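Local coordinates for protein putative rhamnosidase (Streptomyces avermitilis, PDB 3W5M) that releases terminal alpha-L-rhamnose from flavonoids such as naringin and rutin and from gum arabic, and binds L-rhamnose through a calcium-dependent carbohydrate-binding module, at residues V606-L612 against L874-T878; L612-I616 against V922-Y927; I644-P649 against T701-A705; D810-V816 against R835-I840; T849-P855 against H916-S921. The contacts are given in a common frame with arbitrary orientation. Residue numbers count along the deposited sequence, not the author numbering.

Contact 1 (V606-L612 against L874-T878)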
# COMPACT_ATOMS: atom_id res chain seq x y z
N VAL A 606 -29.48 -8.96 -6.59
CA VAL A 606 -29.61 -7.93 -5.55
C VAL A 606 -28.60 -6.78 -5.65
O VAL A 606 -27.43 -6.93 -5.27
CB VAL A 606 -29.49 -8.55 -4.16
CG1 VAL A 606 -29.78 -7.52 -3.08
CG2 VAL A 606 -30.45 -9.73 -4.04
N PRO A 607 -29.06 -5.61 -6.15
CA PRO A 607 -28.16 -4.47 -6.34
C PRO A 607 -27.24 -4.17 -5.14
O PRO A 607 -26.04 -3.92 -5.35
CB PRO A 607 -29.13 -3.32 -6.62
CG PRO A 607 -30.26 -4.00 -7.33
CD PRO A 607 -30.43 -5.29 -6.59
N MET A 608 -27.75 -4.27 -3.91
CA MET A 608 -26.97 -3.94 -2.74
C MET A 608 -25.77 -4.87 -2.52
O MET A 608 -24.73 -4.46 -1.96
CB MET A 608 -27.82 -3.94 -1.48
CG MET A 608 -27.19 -3.15 -0.34
SD MET A 608 -27.50 -3.83 1.29
CE MET A 608 -26.17 -5.05 1.38
N LEU A 609 -25.91 -6.12 -2.96
CA LEU A 609 -24.81 -7.06 -2.77
C LEU A 609 -23.78 -6.84 -3.84
O LEU A 609 -22.58 -7.03 -3.60
CB LEU A 609 -25.26 -8.51 -2.78
CG LEU A 609 -26.19 -8.94 -1.65
CD1 LEU A 609 -26.47 -10.42 -1.88
CD2 LEU A 609 -25.66 -8.64 -0.26
N ASN A 610 -24.24 -6.46 -5.03
CA ASN A 610 -23.33 -6.14 -6.11
C ASN A 610 -22.49 -4.91 -5.75
O ASN A 610 -21.29 -4.86 -6.08
CB ASN A 610 -24.09 -5.97 -7.42
CG ASN A 610 -24.88 -7.22 -7.80
OD1 ASN A 610 -24.58 -8.33 -7.33
ND2 ASN A 610 -25.88 -7.05 -8.63
N LYS A 611 -23.12 -3.94 -5.08
CA LYS A 611 -22.40 -2.76 -4.56
C LYS A 611 -21.41 -3.12 -3.46
O LYS A 611 -20.27 -2.61 -3.43
CB LYS A 611 -23.39 -1.69 -4.07
CG LYS A 611 -22.72 -0.37 -3.70
CD LYS A 611 -21.88 0.15 -4.85
CE LYS A 611 -21.52 1.61 -4.65
NZ LYS A 611 -20.73 2.10 -5.82
N LEU A 612 -21.83 -3.99 -2.55
CA LEU A 612 -20.95 -4.45 -1.51
C LEU A 612 -19.65 -5.08 -2.08
O LEU A 612 -18.52 -4.73 -1.65
CB LEU A 612 -21.69 -5.44 -0.58
CG LEU A 612 -20.87 -5.96 0.59
CD1 LEU A 612 -20.31 -4.83 1.45
CD2 LEU A 612 -21.73 -6.90 1.43
N LEU A 874 -26.68 -9.94 6.55
CA LEU A 874 -26.13 -9.51 5.26
C LEU A 874 -27.00 -8.44 4.59
O LEU A 874 -26.47 -7.46 4.06
CB LEU A 874 -25.89 -10.70 4.32
CG LEU A 874 -25.16 -10.33 3.02
CD1 LEU A 874 -23.68 -10.08 3.27
CD2 LEU A 874 -25.36 -11.42 1.96
N HIS A 875 -28.32 -8.64 4.62
CA HIS A 875 -29.27 -7.76 3.92
C HIS A 875 -29.72 -6.58 4.77
O HIS A 875 -30.46 -5.71 4.28
CB HIS A 875 -30.50 -8.55 3.47
CG HIS A 875 -30.24 -9.47 2.34
ND1 HIS A 875 -29.70 -9.05 1.14
CD2 HIS A 875 -30.46 -10.80 2.21
CE1 HIS A 875 -29.59 -10.09 0.33
NE2 HIS A 875 -30.05 -11.16 0.95
N GLN A 876 -29.30 -6.56 6.03
CA GLN A 876 -29.63 -5.50 6.98
C GLN A 876 -29.21 -4.13 6.43
O GLN A 876 -28.08 -3.97 5.94
CB GLN A 876 -28.93 -5.79 8.30
CG GLN A 876 -29.17 -4.81 9.44
CD GLN A 876 -30.63 -4.67 9.84
OE1 GLN A 876 -31.39 -3.92 9.22
NE2 GLN A 876 -31.03 -5.37 10.91
N ARG A 877 -30.10 -3.14 6.50
CA ARG A 877 -29.81 -1.79 5.97
C ARG A 877 -29.64 -0.73 7.07
O ARG A 877 -29.07 0.35 6.85
CB ARG A 877 -30.88 -1.36 4.96
CG ARG A 877 -30.83 -2.11 3.63
CD ARG A 877 -31.96 -1.69 2.71
NE ARG A 877 -31.97 -0.24 2.51
CZ ARG A 877 -32.97 0.45 1.98
NH1 ARG A 877 -34.08 -0.17 1.59
NH2 ARG A 877 -32.87 1.77 1.86
N THR A 878 -30.12 -1.03 8.27
CA THR A 878 -30.03 -0.05 9.34
C THR A 878 -28.75 -0.26 10.12
O THR A 878 -28.16 -1.33 10.04
CB THR A 878 -31.27 -0.11 10.28
OG1 THR A 878 -31.40 -1.44 10.79
CG2 THR A 878 -32.54 0.27 9.51

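Contact 2 (L612-I616 against V922-Y927)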
# COMPACT_ATOMS: atom_id res chain seq x y z
N LEU A 612 -21.83 -3.99 -2.55
CA LEU A 612 -20.95 -4.45 -1.51
C LEU A 612 -19.65 -5.08 -2.08
O LEU A 612 -18.52 -4.73 -1.65
CB LEU A 612 -21.69 -5.44 -0.58
CG LEU A 612 -20.87 -5.96 0.59
CD1 LEU A 612 -20.31 -4.83 1.45
CD2 LEU A 612 -21.73 -6.90 1.43
N HIS A 613 -19.81 -5.98 -3.05
CA HIS A 613 -18.70 -6.59 -3.77
C HIS A 613 -17.81 -5.53 -4.45
O HIS A 613 -16.59 -5.56 -4.29
CB HIS A 613 -19.22 -7.57 -4.79
CG HIS A 613 -18.18 -8.06 -5.74
ND1 HIS A 613 -17.15 -8.89 -5.36
CD2 HIS A 613 -18.02 -7.82 -7.06
CE1 HIS A 613 -16.40 -9.15 -6.41
NE2 HIS A 613 -16.90 -8.51 -7.46
N SER A 614 -18.41 -4.60 -5.18
CA SER A 614 -17.65 -3.49 -5.78
C SER A 614 -16.82 -2.75 -4.71
O SER A 614 -15.61 -2.52 -4.90
CB SER A 614 -18.57 -2.50 -6.48
OG SER A 614 -17.79 -1.51 -7.15
N ASN A 615 -17.44 -2.44 -3.58
CA ASN A 615 -16.78 -1.71 -2.48
C ASN A 615 -15.60 -2.49 -1.89
O ASN A 615 -14.55 -1.91 -1.59
CB ASN A 615 -17.78 -1.31 -1.39
CG ASN A 615 -18.79 -0.27 -1.86
OD1 ASN A 615 -18.83 0.12 -3.04
ND2 ASN A 615 -19.61 0.19 -0.94
N ILE A 616 -15.80 -3.79 -1.70
CA ILE A 616 -14.72 -4.69 -1.29
C ILE A 616 -13.49 -4.60 -2.23
O ILE A 616 -12.37 -4.46 -1.74
CB ILE A 616 -15.21 -6.15 -1.19
CG1 ILE A 616 -16.20 -6.27 -0.03
CG2 ILE A 616 -14.03 -7.11 -0.97
CD1 ILE A 616 -17.04 -7.53 -0.07
N VAL A 922 -16.29 -9.75 4.90
CA VAL A 922 -17.56 -10.40 4.58
C VAL A 922 -17.56 -11.01 3.18
O VAL A 922 -18.31 -11.96 2.87
CB VAL A 922 -18.74 -9.40 4.74
CG1 VAL A 922 -18.69 -8.31 3.68
CG2 VAL A 922 -20.08 -10.11 4.67
N GLY A 923 -16.68 -10.48 2.32
CA GLY A 923 -16.55 -10.93 0.94
C GLY A 923 -16.41 -12.44 0.85
O GLY A 923 -17.08 -13.06 0.04
N GLU A 924 -15.53 -13.02 1.65
CA GLU A 924 -15.24 -14.46 1.52
C GLU A 924 -16.48 -15.30 1.80
O GLU A 924 -16.63 -16.34 1.20
CB GLU A 924 -14.11 -14.90 2.43
CG GLU A 924 -14.38 -14.80 3.92
CD GLU A 924 -13.30 -15.43 4.76
OE1 GLU A 924 -13.07 -16.66 4.61
OE2 GLU A 924 -12.67 -14.71 5.59
N TRP A 925 -17.35 -14.84 2.70
CA TRP A 925 -18.61 -15.54 2.96
C TRP A 925 -19.52 -15.51 1.73
O TRP A 925 -20.12 -16.52 1.36
CB TRP A 925 -19.32 -15.00 4.20
CG TRP A 925 -20.58 -15.80 4.52
CD1 TRP A 925 -20.69 -16.88 5.37
CD2 TRP A 925 -21.90 -15.59 3.95
NE1 TRP A 925 -22.00 -17.35 5.38
CE2 TRP A 925 -22.75 -16.58 4.52
CE3 TRP A 925 -22.44 -14.66 3.04
CZ2 TRP A 925 -24.12 -16.67 4.19
CZ3 TRP A 925 -23.80 -14.75 2.72
CH2 TRP A 925 -24.62 -15.74 3.30
N MET A 926 -19.61 -14.37 1.06
CA MET A 926 -20.39 -14.29 -0.14
C MET A 926 -19.85 -15.21 -1.24
O MET A 926 -20.62 -15.84 -1.95
CB MET A 926 -20.44 -12.84 -0.65
CG MET A 926 -21.10 -11.85 0.28
SD MET A 926 -21.82 -10.45 -0.62
CE MET A 926 -20.30 -9.74 -1.26
N TYR A 927 -18.52 -15.27 -1.39
CA TYR A 927 -17.95 -15.97 -2.52
C TYR A 927 -18.11 -17.47 -2.29
O TYR A 927 -18.45 -18.19 -3.22
CB TYR A 927 -16.47 -15.56 -2.77
CG TYR A 927 -16.30 -14.05 -2.86
CD1 TYR A 927 -17.30 -13.24 -3.42
CD2 TYR A 927 -15.16 -13.43 -2.36
CE1 TYR A 927 -17.15 -11.86 -3.48
CE2 TYR A 927 -15.02 -12.05 -2.41
CZ TYR A 927 -16.01 -11.27 -2.99
OH TYR A 927 -15.84 -9.89 -3.04

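Contact 3 (I644-P649 against T701-A705)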
# COMPACT_ATOMS: atom_id res chain seq x y z
N ILE A 644 -4.57 -7.06 7.70
CA ILE A 644 -4.37 -8.06 6.64
C ILE A 644 -4.67 -9.48 7.14
O ILE A 644 -5.19 -10.32 6.38
CB ILE A 644 -3.00 -7.91 5.90
CG1 ILE A 644 -2.98 -8.76 4.62
CG2 ILE A 644 -1.83 -8.26 6.81
CD1 ILE A 644 -4.11 -8.48 3.63
N ASN A 645 -4.41 -9.74 8.42
CA ASN A 645 -4.84 -10.99 9.07
C ASN A 645 -6.30 -11.23 8.78
O ASN A 645 -6.67 -12.26 8.23
CB ASN A 645 -4.62 -10.94 10.59
CG ASN A 645 -5.40 -12.01 11.34
OD1 ASN A 645 -5.55 -13.14 10.86
ND2 ASN A 645 -5.92 -11.65 12.52
N VAL A 646 -7.16 -10.27 9.11
CA VAL A 646 -8.59 -10.49 8.92
C VAL A 646 -9.03 -10.55 7.44
O VAL A 646 -9.95 -11.28 7.10
CB VAL A 646 -9.45 -9.52 9.78
CG1 VAL A 646 -8.91 -9.45 11.21
CG2 VAL A 646 -9.50 -8.13 9.19
N PHE A 647 -8.36 -9.78 6.58
CA PHE A 647 -8.80 -9.61 5.20
C PHE A 647 -8.18 -10.58 4.17
O PHE A 647 -8.73 -10.73 3.07
CB PHE A 647 -8.60 -8.15 4.75
CG PHE A 647 -9.20 -7.84 3.40
CD1 PHE A 647 -10.60 -7.79 3.24
CD2 PHE A 647 -8.39 -7.56 2.30
CE1 PHE A 647 -11.16 -7.45 2.02
CE2 PHE A 647 -8.96 -7.25 1.06
CZ PHE A 647 -10.35 -7.19 0.92
N ALA A 648 -7.07 -11.23 4.53
CA ALA A 648 -6.35 -12.05 3.54
C ALA A 648 -7.18 -13.08 2.77
O ALA A 648 -7.06 -13.16 1.56
CB ALA A 648 -5.10 -12.69 4.14
N PRO A 649 -8.05 -13.86 3.45
CA PRO A 649 -8.82 -14.83 2.68
C PRO A 649 -9.74 -14.19 1.63
O PRO A 649 -9.88 -14.72 0.55
CB PRO A 649 -9.62 -15.57 3.76
CG PRO A 649 -8.74 -15.45 4.96
CD PRO A 649 -8.26 -14.03 4.89
N THR A 701 -1.43 -16.69 9.92
CA THR A 701 -2.71 -16.78 9.22
C THR A 701 -2.62 -16.39 7.76
O THR A 701 -3.36 -16.89 6.93
CB THR A 701 -3.81 -15.90 9.84
OG1 THR A 701 -3.38 -14.54 9.85
CG2 THR A 701 -4.10 -16.31 11.31
N VAL A 702 -1.72 -15.47 7.46
CA VAL A 702 -1.59 -15.01 6.06
C VAL A 702 -0.89 -16.09 5.17
O VAL A 702 -1.37 -16.36 4.05
CB VAL A 702 -0.95 -13.61 6.00
CG1 VAL A 702 -0.78 -13.20 4.56
CG2 VAL A 702 -1.89 -12.56 6.66
N PRO A 703 0.20 -16.72 5.64
CA PRO A 703 0.70 -17.87 4.87
C PRO A 703 -0.35 -18.95 4.70
O PRO A 703 -0.49 -19.54 3.62
CB PRO A 703 1.89 -18.36 5.69
CG PRO A 703 2.37 -17.14 6.40
CD PRO A 703 1.15 -16.33 6.70
N TRP A 704 -1.14 -19.22 5.75
CA TRP A 704 -2.16 -20.24 5.62
C TRP A 704 -3.23 -19.85 4.62
O TRP A 704 -3.67 -20.68 3.81
CB TRP A 704 -2.80 -20.58 6.98
CG TRP A 704 -3.69 -21.77 6.88
CD1 TRP A 704 -5.05 -21.79 6.97
CD2 TRP A 704 -3.28 -23.12 6.64
NE1 TRP A 704 -5.52 -23.08 6.82
CE2 TRP A 704 -4.46 -23.92 6.62
CE3 TRP A 704 -2.03 -23.75 6.46
CZ2 TRP A 704 -4.44 -25.31 6.39
CZ3 TRP A 704 -2.00 -25.14 6.24
CH2 TRP A 704 -3.20 -25.90 6.22
N ALA A 705 -3.66 -18.59 4.67
CA ALA A 705 -4.63 -18.11 3.70
C ALA A 705 -4.11 -18.25 2.25
O ALA A 705 -4.86 -18.67 1.37
CB ALA A 705 -5.06 -16.67 4.04
O HOH W 1 -5.50 -14.39 7.04

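Contact 4 (D810-V816 against R835-I840)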
# COMPACT_ATOMS: atom_id res chain seq x y z
N ASP A 810 -19.44 -12.83 27.20
CA ASP A 810 -20.76 -13.01 26.64
C ASP A 810 -21.02 -12.03 25.48
O ASP A 810 -22.12 -11.51 25.33
CB ASP A 810 -21.82 -12.90 27.76
CG ASP A 810 -23.18 -13.48 27.37
OD1 ASP A 810 -23.22 -14.52 26.68
OD2 ASP A 810 -24.22 -12.90 27.77
N THR A 811 -19.99 -11.82 24.66
CA THR A 811 -20.10 -10.97 23.48
C THR A 811 -20.32 -11.79 22.22
O THR A 811 -20.03 -12.98 22.20
CB THR A 811 -18.83 -10.10 23.30
OG1 THR A 811 -17.68 -10.93 23.16
CG2 THR A 811 -18.63 -9.16 24.49
N GLN A 812 -20.84 -11.15 21.17
CA GLN A 812 -20.99 -11.81 19.88
C GLN A 812 -19.63 -12.38 19.44
O GLN A 812 -19.53 -13.56 19.05
CB GLN A 812 -21.57 -10.85 18.83
CG GLN A 812 -23.03 -10.48 19.05
CD GLN A 812 -23.64 -9.75 17.86
OE1 GLN A 812 -23.10 -9.78 16.77
NE2 GLN A 812 -24.78 -9.10 18.08
N SER A 813 -18.57 -11.57 19.55
CA SER A 813 -17.22 -11.97 19.15
C SER A 813 -16.64 -13.10 19.99
O SER A 813 -15.93 -13.94 19.44
CB SER A 813 -16.26 -10.78 19.12
OG SER A 813 -16.53 -10.03 17.98
N ALA A 814 -16.96 -13.13 21.28
CA ALA A 814 -16.57 -14.23 22.18
C ALA A 814 -17.05 -15.59 21.67
O ALA A 814 -16.30 -16.57 21.74
CB ALA A 814 -17.06 -14.00 23.61
N TYR A 815 -18.26 -15.64 21.12
CA TYR A 815 -18.78 -16.90 20.60
C TYR A 815 -18.26 -17.17 19.21
O TYR A 815 -17.85 -18.28 18.89
CB TYR A 815 -20.29 -16.90 20.63
CG TYR A 815 -20.77 -16.84 22.06
CD1 TYR A 815 -20.47 -17.89 22.94
CD2 TYR A 815 -21.47 -15.74 22.54
CE1 TYR A 815 -20.89 -17.85 24.26
CE2 TYR A 815 -21.89 -15.68 23.86
CZ TYR A 815 -21.59 -16.73 24.71
OH TYR A 815 -22.00 -16.68 26.03
N VAL A 816 -18.28 -16.14 18.37
CA VAL A 816 -17.74 -16.26 17.02
C VAL A 816 -16.35 -16.89 17.07
O VAL A 816 -16.09 -17.87 16.35
CB VAL A 816 -17.68 -14.90 16.29
CG1 VAL A 816 -16.83 -15.03 15.02
CG2 VAL A 816 -19.10 -14.45 15.90
N ARG A 835 -26.67 -19.17 21.83
CA ARG A 835 -26.40 -17.94 22.58
C ARG A 835 -25.96 -16.78 21.66
O ARG A 835 -26.28 -15.62 21.91
CB ARG A 835 -25.34 -18.21 23.65
CG ARG A 835 -25.05 -17.04 24.58
CD ARG A 835 -26.33 -16.45 25.15
NE ARG A 835 -26.12 -15.31 26.03
CZ ARG A 835 -27.06 -14.42 26.35
NH1 ARG A 835 -28.28 -14.54 25.85
NH2 ARG A 835 -26.80 -13.41 27.15
N LEU A 836 -25.22 -17.11 20.59
CA LEU A 836 -24.78 -16.11 19.62
C LEU A 836 -25.98 -15.54 18.90
O LEU A 836 -26.13 -14.31 18.80
CB LEU A 836 -23.83 -16.75 18.59
CG LEU A 836 -23.37 -15.88 17.42
CD1 LEU A 836 -22.60 -14.63 17.89
CD2 LEU A 836 -22.53 -16.76 16.49
N VAL A 837 -26.83 -16.44 18.42
CA VAL A 837 -28.05 -16.08 17.74
C VAL A 837 -28.95 -15.24 18.65
O VAL A 837 -29.62 -14.31 18.19
CB VAL A 837 -28.80 -17.32 17.23
CG1 VAL A 837 -30.14 -16.96 16.63
CG2 VAL A 837 -27.95 -18.04 16.18
N ALA A 838 -28.94 -15.58 19.94
CA ALA A 838 -29.76 -14.89 20.93
C ALA A 838 -29.29 -13.44 21.08
O ALA A 838 -30.12 -12.52 21.17
CB ALA A 838 -29.71 -15.61 22.27
N LEU A 839 -27.97 -13.24 21.10
CA LEU A 839 -27.36 -11.91 21.21
C LEU A 839 -27.63 -11.05 19.97
O LEU A 839 -27.85 -9.84 20.10
CB LEU A 839 -25.87 -11.98 21.51
CG LEU A 839 -25.38 -12.64 22.81
CD1 LEU A 839 -23.88 -12.81 22.77
CD2 LEU A 839 -25.76 -11.83 24.04
N ILE A 840 -27.61 -11.68 18.80
CA ILE A 840 -27.95 -11.02 17.53
C ILE A 840 -29.44 -10.60 17.49
O ILE A 840 -29.77 -9.45 17.16
CB ILE A 840 -27.59 -11.90 16.32
CG1 ILE A 840 -26.06 -12.11 16.25
CG2 ILE A 840 -28.14 -11.30 15.02
CD1 ILE A 840 -25.57 -13.04 15.15

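Contact 5 (T849-P855 against H916-S921)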
# COMPACT_ATOMS: atom_id res chain seq x y z
N THR A 849 -19.93 -7.09 16.25
CA THR A 849 -18.52 -7.49 16.22
C THR A 849 -17.59 -6.39 15.68
O THR A 849 -18.00 -5.64 14.79
CB THR A 849 -18.36 -8.73 15.32
OG1 THR A 849 -19.04 -8.52 14.08
CG2 THR A 849 -19.02 -9.94 15.99
N GLY A 850 -16.36 -6.36 16.18
CA GLY A 850 -15.26 -5.52 15.63
C GLY A 850 -14.37 -6.22 14.59
O GLY A 850 -14.83 -7.14 13.91
N PHE A 851 -13.11 -5.79 14.48
CA PHE A 851 -12.17 -6.30 13.47
C PHE A 851 -11.95 -7.79 13.46
O PHE A 851 -11.87 -8.39 12.39
CB PHE A 851 -10.80 -5.60 13.58
CG PHE A 851 -10.75 -4.27 12.85
CD1 PHE A 851 -11.90 -3.49 12.70
CD2 PHE A 851 -9.56 -3.81 12.33
CE1 PHE A 851 -11.86 -2.27 12.02
CE2 PHE A 851 -9.50 -2.59 11.66
CZ PHE A 851 -10.66 -1.81 11.51
N LEU A 852 -11.85 -8.38 14.65
CA LEU A 852 -11.48 -9.79 14.80
C LEU A 852 -12.67 -10.74 14.71
O LEU A 852 -12.56 -11.83 14.14
CB LEU A 852 -10.74 -10.00 16.10
CG LEU A 852 -9.37 -9.37 16.27
CD1 LEU A 852 -8.84 -9.78 17.63
CD2 LEU A 852 -8.44 -9.82 15.15
N GLY A 853 -13.81 -10.31 15.27
CA GLY A 853 -15.06 -11.05 15.15
C GLY A 853 -15.74 -11.03 13.80
O GLY A 853 -16.28 -12.05 13.38
N THR A 854 -15.73 -9.89 13.11
CA THR A 854 -16.48 -9.75 11.86
C THR A 854 -16.16 -10.76 10.74
O THR A 854 -17.08 -11.27 10.12
CB THR A 854 -16.45 -8.30 11.32
OG1 THR A 854 -17.07 -7.45 12.30
CG2 THR A 854 -17.21 -8.15 9.97
N PRO A 855 -14.86 -11.03 10.46
CA PRO A 855 -14.55 -11.93 9.35
C PRO A 855 -15.05 -13.35 9.57
O PRO A 855 -15.28 -14.07 8.60
CB PRO A 855 -13.02 -11.90 9.29
CG PRO A 855 -12.58 -11.55 10.65
CD PRO A 855 -13.64 -10.61 11.18
N HIS A 916 -10.75 1.46 4.88
CA HIS A 916 -10.05 0.34 5.51
C HIS A 916 -10.69 -0.94 4.99
O HIS A 916 -11.92 -1.04 4.99
CB HIS A 916 -10.29 0.33 7.02
CG HIS A 916 -9.27 1.07 7.83
ND1 HIS A 916 -9.13 2.44 7.77
CD2 HIS A 916 -8.40 0.64 8.78
CE1 HIS A 916 -8.19 2.82 8.61
NE2 HIS A 916 -7.73 1.75 9.24
N TYR A 917 -9.91 -1.93 4.56
CA TYR A 917 -10.54 -3.12 4.02
C TYR A 917 -11.12 -4.11 5.05
O TYR A 917 -11.83 -5.03 4.67
CB TYR A 917 -9.65 -3.88 3.00
CG TYR A 917 -8.21 -4.12 3.39
CD1 TYR A 917 -7.86 -4.74 4.60
CD2 TYR A 917 -7.20 -3.77 2.53
CE1 TYR A 917 -6.53 -4.96 4.94
CE2 TYR A 917 -5.88 -3.98 2.84
CZ TYR A 917 -5.54 -4.58 4.04
OH TYR A 917 -4.22 -4.77 4.32
N ALA A 918 -10.83 -3.91 6.34
CA ALA A 918 -11.12 -4.93 7.37
C ALA A 918 -12.56 -5.48 7.32
O ALA A 918 -12.77 -6.71 7.32
CB ALA A 918 -10.79 -4.42 8.77
N TYR A 919 -13.56 -4.59 7.29
CA TYR A 919 -14.95 -5.05 7.23
C TYR A 919 -15.40 -5.59 5.87
O TYR A 919 -16.49 -6.15 5.75
CB TYR A 919 -15.92 -3.96 7.76
CG TYR A 919 -15.70 -3.67 9.24
CD1 TYR A 919 -15.52 -4.72 10.16
CD2 TYR A 919 -15.69 -2.37 9.74
CE1 TYR A 919 -15.31 -4.47 11.50
CE2 TYR A 919 -15.48 -2.11 11.08
CZ TYR A 919 -15.30 -3.17 11.96
OH TYR A 919 -15.10 -2.92 13.29
N GLY A 920 -14.56 -5.43 4.85
CA GLY A 920 -14.74 -6.13 3.57
C GLY A 920 -14.48 -7.63 3.66
O GLY A 920 -14.67 -8.35 2.67
N SER A 921 -14.08 -8.11 4.84
CA SER A 921 -13.87 -9.56 5.08
C SER A 921 -15.13 -10.41 4.97
O SER A 921 -15.05 -11.64 4.92
CB SER A 921 -13.16 -9.81 6.41
OG SER A 921 -13.86 -9.26 7.53
O HOH W 2 -16.89 -13.35 6.17

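Contact 1 (V606-L612 against L874-T878)
Where the end of one helix meets the start of another, few side chains build the interface, and here Leu874, Met608 and His875 supply most of it. Leu874, on the last turn of helix 867-875, reaches the first turns of helix 607-622: its CD2 lies 3.6 Å from CD2 of Leu609, and its CD1 is 4.2 Å from CD2 of Leu612, one turn further on. Met608 points at the other segment and bends its thioether over the end of the opposing helix, where its CE methyl rests 3.6 Å from the carbonyl O of Leu874 and its SD lies 4.4 Å from CG of Arg877. His875 brings its imidazole against two aliphatic chains, with CE1 3.8 Å from CD1 of Leu609 and 4.3 Å from CG1 of Val606, the N-cap residue of helix 607-622. Arg877 finds its polar partner outside this apolar patch, in a salt bridge with Asp887; Gln876 NE2 bonds Trp845 O, and Gln876 OE1 accepts from Thr878 N. The Leu612 side chain also packs on Ile886. No hydrogen bond crosses between 606-612 and 874-878, so helix 607-622 and helix 867-875 of the catalytic (alpha/alpha)6 domain are joined here by shape and van der Waals contact.

Contact 2 (L612-I616 against V922-Y927)
Ile616 lays its CD1 methyl over Gly923, 3.6 Å from the CA of that residue, and the same methyl is 4.1 Å from CE of Met926 and 4.2 Å from CG1 of Val922. An ideal CB on Gly923 would fall only 3.2 Å from Ile616 CD1, so the absent side chain matters to this fit. One turn earlier, Leu612 continues the apolar seam, its CD2 lying 4.0 Å from Val922 CG1 and 4.1 Å from Met926 SD. A polar link closes one edge: His613 ND1 and Tyr927 OH share a hydrogen bond of 2.8 Å in which either may be the donor. The two rings stand perpendicular and meet rim to rim, while Tyr927 also packs edge-to-face with Tyr653 of helix 641-654. The short axes pass 11.0 Å apart at a crossing angle of -129°, a wide separation bridged by long side chains. Pairing helix 607-622, which opens the catalytic domain's helical array, with helix 923-929, which ends it, is consistent with the way an (alpha/alpha)6 barrel closes its ring.

Contact 3 (I644-P649 against T701-A705)
Within the (alpha/alpha)6 barrel, helices 641-654 and 698-710 run side by side in the same direction, their short axes 8.9 Å apart and only 6° from parallel. Apolar packing accounts for most of the interface, and small residues allow the backbones to come close: the CA atoms of Pro649 and Ala705 are 5.4 Å apart. The CB of Ala705 touches both CB of Ala648 and CG of Pro649, each at 4.0 Å. Val702 fits its CG2 between turns of the partner, 4.1 Å from Ala648 CB and 4.3 Å from CG2 of Ile644. Each segment contains a proline, Pro649 and Pro703, whose nitrogen cannot donate to the preceding turn, and each helix kinks there. The polar contacts gather at the N-terminal end, close to the rhamnose site: Asn645 lies about 6 Å, side chain to side chain, from Trp695, which binds the sugar. The amide ND2 of Asn645 is bonded to Gly694 O and Tyr763 OH. A water donates to Asn645 O at 2.7 Å and, weakly, to Thr701 O at 3.3 Å, and beside it the hydroxyl OG1 of Thr701 donates to Asn645 OD1 at 2.8 Å.

Contact 4 (D810-V816 against R835-I840)
Charge pairing and helix packing work together where Asp810, just ahead of helix 812-820, faces Arg835. Arg835 grips the Asp810 carboxylate with a bidentate salt bridge, NE to OD1 at 3.1 Å and NH2 to OD2 at 2.7 Å. Asp810 OD1 also accepts from Tyr815 OH at 2.6 Å, and that hydroxyl takes a further bond from the backbone N of Val807. Thr811 N-caps helix 812-820, its OG1 accepting from Ala814 N at 3.0 Å while also bonding Thr754. Gln812 is satisfied from beyond the pair, OE1 by Ser848 N and NE2 by His846 O; its amide group packs against Ile840, CD to CG1 at 3.7 Å, while Gln812 CG lies 4.0 Å from Leu839 CB. The Tyr815 ring has CB of Arg835 over one face and Leu839 CD1 at its edge, 3.7 Å from Tyr815 CE2, while Val816 CG2 lies 4.0 Å from Leu836 CD1. The two consecutive helices form an antiparallel hairpin, their short axes 9.3 Å apart and crossing at -154°. Helix 854-863 touches both of them, through Val816 and Leu836.

Contact 5 (T849-P855 against H916-S921)
This is a buried, largely aromatic contact between two loop-rich segments at the catalytic end of the helical barrel, one leading into helix 854-863 and the other into helix 923-929. At its centre Phe851 and Tyr919 make a T-shaped (edge-to-face) pair, the edge of Phe851 directed at the Tyr919 face, with centroids 5.1 Å apart and planes at 85°. Ala918 supplies a CH-pi contact, its CB 3.7 Å from the Phe851 ring centroid and almost on the normal. Phe851 CZ also lies 4.3 Å from CD2 of His916, a residue that binds rhamnose and stands beside Glu895, the probable proton acceptor; ND1 of His916 bonds Ser913 and NE2 a Tris molecule, probably from the crystallisation liquor. Further along, Ser921 OG packs 3.3 Å from Pro855 CB, and a water donates to both Pro855 O and Ser921 O. The Tyr919 ring stacks on Trp897, while helix 641-654 adjoins both segments, its Asp643 touching Phe851 and His916 and its Val646 touching Pro855.

All five contacts lie in the (alpha/alpha)6 catalytic domain. Contacts 1 and 2 share Leu612 and helix 607-622, with centres 10 Å apart; they tie the start of the domain to segments some 260 to 310 residues later. Contacts 3, 4 and 5 fall in series between the two halves of contact 2. Contact 5 touches contacts 2, 3 and 4, its centre 12 Å from those of contacts 2 and 3 and 16 Å from contact 4, and contact 2 touches contacts 1, 3 and 5. Contact 4, furthest out, meets contact 5 through Ser813 and Thr849. The pattern illustrates how packing between sequence-distant segments can border a sugar site: contacts 3 and 5 lie next to it, with contact 2 about 11 Å, side chain to side chain, from His916.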